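Local coordinates for protein aldehyde dehydrogenase (Listeria monocytogenes, PDB 3K9D) that probably acts as an oxidoreductase on aldehydes with NAD or NADP as electron acceptor, as a member of the aldehyde dehydrogenase family, at residues G275-Q286 / L316-A327. Residues are numbered along the deposited sequence; the frame is centred on the assembly and turned at random.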
loop_
_atom_site.group_PDB
_atom_site.type_symbol
_atom_site.label_atom_id
_atom_site.label_comp_id
_atom_site.label_asym_id
_atom_site.label_seq_id
_atom_site.Cartn_x
_atom_site.Cartn_y
_atom_site.Cartn_z
ATOM N N GLY A 275 -32.645 -27.890 -1.912
ATOM C CA GLY A 275 -32.017 -28.625 -0.799
ATOM C C GLY A 275 -31.749 -27.872 0.491
ATOM O O GLY A 275 -31.177 -28.433 1.427
ATOM N N ALA A 276 -32.154 -26.603 0.549
ATOM C CA ALA A 276 -32.006 -25.798 1.769
ATOM C C ALA A 276 -33.039 -26.146 2.844
ATOM O O ALA A 276 -34.216 -26.401 2.550
ATOM C CB ALA A 276 -32.063 -24.323 1.440
ATOM N N HIS A 277 -32.564 -26.168 4.089
ATOM C CA HIS A 277 -33.378 -26.416 5.257
ATOM C C HIS A 277 -33.483 -25.188 6.142
ATOM O O HIS A 277 -32.488 -24.709 6.693
ATOM C CB HIS A 277 -32.807 -27.573 6.079
ATOM C CG HIS A 277 -33.708 -28.029 7.180
ATOM N ND1 HIS A 277 -34.977 -28.519 6.950
ATOM C CD2 HIS A 277 -33.518 -28.100 8.520
ATOM C CE1 HIS A 277 -35.531 -28.863 8.098
ATOM N NE2 HIS A 277 -34.660 -28.632 9.065
ATOM N N PHE A 278 -34.712 -24.701 6.275
ATOM C CA PHE A 278 -35.030 -23.544 7.082
ATOM C C PHE A 278 -35.275 -23.989 8.515
ATOM O O PHE A 278 -36.066 -24.905 8.782
ATOM C CB PHE A 278 -36.251 -22.820 6.510
ATOM C CG PHE A 278 -35.952 -22.031 5.267
ATOM C CD1 PHE A 278 -35.651 -20.676 5.350
ATOM C CD2 PHE A 278 -35.955 -22.640 4.016
ATOM C CE1 PHE A 278 -35.368 -19.940 4.206
ATOM C CE2 PHE A 278 -35.670 -21.917 2.869
ATOM C CZ PHE A 278 -35.378 -20.562 2.966
ATOM N N LEU A 279 -34.554 -23.352 9.425
ATOM C CA LEU A 279 -34.627 -23.658 10.831
ATOM C C LEU A 279 -35.861 -22.999 11.397
ATOM O O LEU A 279 -36.289 -21.958 10.896
ATOM C CB LEU A 279 -33.373 -23.137 11.541
ATOM C CG LEU A 279 -32.082 -23.844 11.135
ATOM C CD1 LEU A 279 -30.935 -23.309 11.953
ATOM C CD2 LEU A 279 -32.225 -25.346 11.351
ATOM N N SER A 280 -36.422 -23.606 12.444
ATOM C CA SER A 280 -37.533 -23.018 13.173
ATOM C C SER A 280 -36.942 -21.968 14.102
ATOM O O SER A 280 -35.731 -21.932 14.284
ATOM C CB SER A 280 -38.268 -24.091 13.977
ATOM O OG SER A 280 -37.621 -24.317 15.212
ATOM N N ASP A 281 -37.788 -21.121 14.684
ATOM C CA ASP A 281 -37.332 -20.126 15.664
ATOM C C ASP A 281 -36.475 -20.757 16.766
ATOM O O ASP A 281 -35.358 -20.299 17.020
ATOM C CB ASP A 281 -38.524 -19.362 16.265
ATOM C CG ASP A 281 -38.113 -18.425 17.394
ATOM O OD1 ASP A 281 -37.417 -17.420 17.128
ATOM O OD2 ASP A 281 -38.482 -18.705 18.552
ATOM N N ALA A 282 -36.977 -21.829 17.379
ATOM C CA ALA A 282 -36.272 -22.509 18.470
ATOM C C ALA A 282 -34.942 -23.136 18.022
ATOM O O ALA A 282 -33.939 -23.037 18.729
ATOM C CB ALA A 282 -37.177 -23.550 19.133
ATOM N N GLU A 283 -34.933 -23.757 16.842
ATOM C CA GLU A 283 -33.708 -24.335 16.282
ATOM C C GLU A 283 -32.683 -23.255 15.939
ATOM O O GLU A 283 -31.492 -23.458 16.139
ATOM C CB GLU A 283 -34.011 -25.126 15.013
ATOM C CG GLU A 283 -34.885 -26.344 15.238
ATOM C CD GLU A 283 -35.232 -27.043 13.955
ATOM O OE1 GLU A 283 -35.595 -26.360 12.976
ATOM O OE2 GLU A 283 -35.138 -28.281 13.932
ATOM N N ALA A 284 -33.160 -22.129 15.396
ATOM C CA ALA A 284 -32.313 -20.982 15.078
ATOM C C ALA A 284 -31.692 -20.394 16.342
ATOM O O ALA A 284 -30.528 -20.029 16.338
ATOM C CB ALA A 284 -33.106 -19.923 14.339
ATOM N N VAL A 285 -32.478 -20.310 17.411
ATOM C CA VAL A 285 -31.981 -19.860 18.718
ATOM C C VAL A 285 -30.959 -20.839 19.306
ATOM O O VAL A 285 -29.928 -20.419 19.847
ATOM C CB VAL A 285 -33.141 -19.622 19.718
ATOM C CG1 VAL A 285 -32.620 -19.464 21.142
ATOM C CG2 VAL A 285 -33.932 -18.391 19.325
ATOM N N GLN A 286 -31.239 -22.139 19.183
ATOM C CA GLN A 286 -30.342 -23.181 19.676
ATOM C C GLN A 286 -28.988 -23.141 18.990
ATOM O O GLN A 286 -27.966 -23.182 19.653
ATOM C CB GLN A 286 -30.962 -24.568 19.511
ATOM C CG GLN A 286 -30.270 -25.650 20.335
ATOM C CD GLN A 286 -31.121 -26.899 20.505
ATOM O OE1 GLN A 286 -30.643 -27.927 20.997
ATOM N NE2 GLN A 286 -32.388 -26.815 20.104
ATOM N N LEU A 316 -29.228 -30.423 16.956
ATOM C CA LEU A 316 -30.342 -30.306 16.021
ATOM C C LEU A 316 -30.523 -31.619 15.274
ATOM O O LEU A 316 -29.563 -32.385 15.099
ATOM C CB LEU A 316 -30.092 -29.179 15.008
ATOM C CG LEU A 316 -29.883 -27.710 15.412
ATOM C CD1 LEU A 316 -29.915 -26.855 14.158
ATOM C CD2 LEU A 316 -30.916 -27.193 16.416
ATOM N N THR A 317 -31.760 -31.866 14.848
ATOM C CA THR A 317 -32.107 -32.995 13.989
ATOM C C THR A 317 -32.596 -32.410 12.674
ATOM O O THR A 317 -33.618 -31.730 12.630
ATOM C CB THR A 317 -33.222 -33.897 14.611
ATOM O OG1 THR A 317 -32.754 -34.461 15.844
ATOM C CG2 THR A 317 -33.588 -35.020 13.663
ATOM N N VAL A 318 -31.861 -32.713 11.612
ATOM C CA VAL A 318 -31.962 -32.034 10.322
ATOM C C VAL A 318 -31.924 -33.132 9.257
ATOM O O VAL A 318 -31.131 -34.057 9.403
ATOM C CB VAL A 318 -30.731 -31.066 10.180
ATOM C CG1 VAL A 318 -30.420 -30.736 8.743
ATOM C CG2 VAL A 318 -30.929 -29.792 11.007
ATOM N N PRO A 319 -32.773 -33.050 8.189
ATOM C CA PRO A 319 -32.766 -34.082 7.130
ATOM C C PRO A 319 -31.381 -34.338 6.511
ATOM O O PRO A 319 -30.609 -33.395 6.320
ATOM C CB PRO A 319 -33.729 -33.516 6.079
ATOM C CG PRO A 319 -34.665 -32.659 6.856
ATOM C CD PRO A 319 -33.791 -32.016 7.917
ATOM N N ALA A 320 -31.068 -35.606 6.229
ATOM C CA ALA A 320 -29.772 -36.002 5.633
ATOM C C ALA A 320 -29.363 -35.303 4.318
ATOM O O ALA A 320 -28.174 -35.197 4.003
ATOM C CB ALA A 320 -29.715 -37.530 5.458
ATOM N N ASP A 321 -30.351 -34.857 3.551
ATOM C CA ASP A 321 -30.115 -34.205 2.263
ATOM C C ASP A 321 -30.068 -32.676 2.355
ATOM O O ASP A 321 -30.042 -31.994 1.330
ATOM C CB ASP A 321 -31.187 -34.624 1.253
ATOM C CG ASP A 321 -32.575 -34.143 1.634
ATOM O OD1 ASP A 321 -32.819 -33.856 2.820
ATOM O OD2 ASP A 321 -33.428 -34.049 0.736
ATOM N N ALA A 322 -30.088 -32.143 3.575
ATOM C CA ALA A 322 -30.012 -30.689 3.757
ATOM C C ALA A 322 -28.622 -30.173 3.372
ATOM O O ALA A 322 -27.610 -30.674 3.862
ATOM C CB ALA A 322 -30.370 -30.300 5.178
ATOM N N ARG A 323 -28.607 -29.184 2.475
ATOM C CA ARG A 323 -27.391 -28.615 1.896
ATOM C C ARG A 323 -26.866 -27.408 2.667
ATOM O O ARG A 323 -25.654 -27.185 2.707
ATOM C CB ARG A 323 -27.634 -28.203 0.447
ATOM C CG ARG A 323 -27.885 -29.374 -0.520
ATOM C CD ARG A 323 -27.805 -28.913 -1.977
ATOM N NE ARG A 323 -26.457 -28.454 -2.324
ATOM C CZ ARG A 323 -26.139 -27.769 -3.422
ATOM N NH1 ARG A 323 -27.065 -27.437 -4.307
ATOM N NH2 ARG A 323 -24.881 -27.395 -3.630
ATOM N N VAL A 324 -27.783 -26.642 3.258
ATOM C CA VAL A 324 -27.468 -25.464 4.091
ATOM C C VAL A 324 -28.562 -25.305 5.147
ATOM O O VAL A 324 -29.717 -25.719 4.947
ATOM C CB VAL A 324 -27.387 -24.092 3.304
ATOM C CG1 VAL A 324 -26.141 -23.966 2.406
ATOM C CG2 VAL A 324 -28.669 -23.813 2.530
ATOM N N LEU A 325 -28.198 -24.678 6.258
ATOM C CA LEU A 325 -29.143 -24.337 7.291
ATOM C C LEU A 325 -29.391 -22.853 7.204
ATOM O O LEU A 325 -28.445 -22.068 7.157
ATOM C CB LEU A 325 -28.610 -24.741 8.672
ATOM C CG LEU A 325 -28.370 -26.248 8.852
ATOM C CD1 LEU A 325 -27.711 -26.533 10.201
ATOM C CD2 LEU A 325 -29.670 -27.055 8.690
ATOM N N ILE A 326 -30.670 -22.478 7.140
ATOM C CA ILE A 326 -31.076 -21.080 7.015
ATOM C C ILE A 326 -31.959 -20.619 8.185
ATOM O O ILE A 326 -33.000 -21.219 8.489
ATOM C CB ILE A 326 -31.773 -20.804 5.655
ATOM C CG1 ILE A 326 -30.990 -21.437 4.506
ATOM C CG2 ILE A 326 -31.936 -19.289 5.407
ATOM C CD1 ILE A 326 -31.455 -21.024 3.100
ATOM N N ALA A 327 -31.515 -19.547 8.837
ATOM C CA ALA A 327 -32.217 -18.947 9.952
ATOM C C ALA A 327 -32.702 -17.577 9.541
ATOM O O ALA A 327 -31.912 -16.743 9.101
ATOM C CB ALA A 327 -31.285 -18.820 11.142
HETATM O O HOH W 1 -34.006 -30.115 15.865
#
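Ile326 O takes the N-H of Leu279 in a nearly straight bond of 2.8 Å between Leu279 N and Ile326 O (173° at the hydrogen), and Phe278 CA adds a C-H...O contact to the same oxygen. Toward the start of the strands, Ile326 N donates to His277 O (2.9 Å) and His277 N to Val324 O (3.0 Å), the alternation expected of parallel strands. Strand 276-278 is thus an edge strand, within this chain, of a seven-stranded parallel sheet flanked by helices, consistent with the catalytic domain of aldehyde dehydrogenases. On the face of Ala276, Phe278 and Ile326, Ile326 CB sits 3.8 Å above the Phe278 ring plane, toward the rim, while Ile326 CD1 reaches Ala276 CB; helix 261-273 also touches Phe278. On the His277 and Leu325 face, CG of His277 lies anti to the backbone N (chi1 -171°), which sets the ring against Pro319 CD, 3.6 Å over its centre in a CH-pi contact, with Leu325 CD2 at the ring edge. Beyond the strand, Ser280, the N-cap of helix 281-291, forms a capping box with Glu283: Ser280 N donates to Glu283 OE1 and Glu283 N to Ser280 OG. Glu283 OE2 accepts from a water that in turn accepts from Thr317 N, bridging the segments.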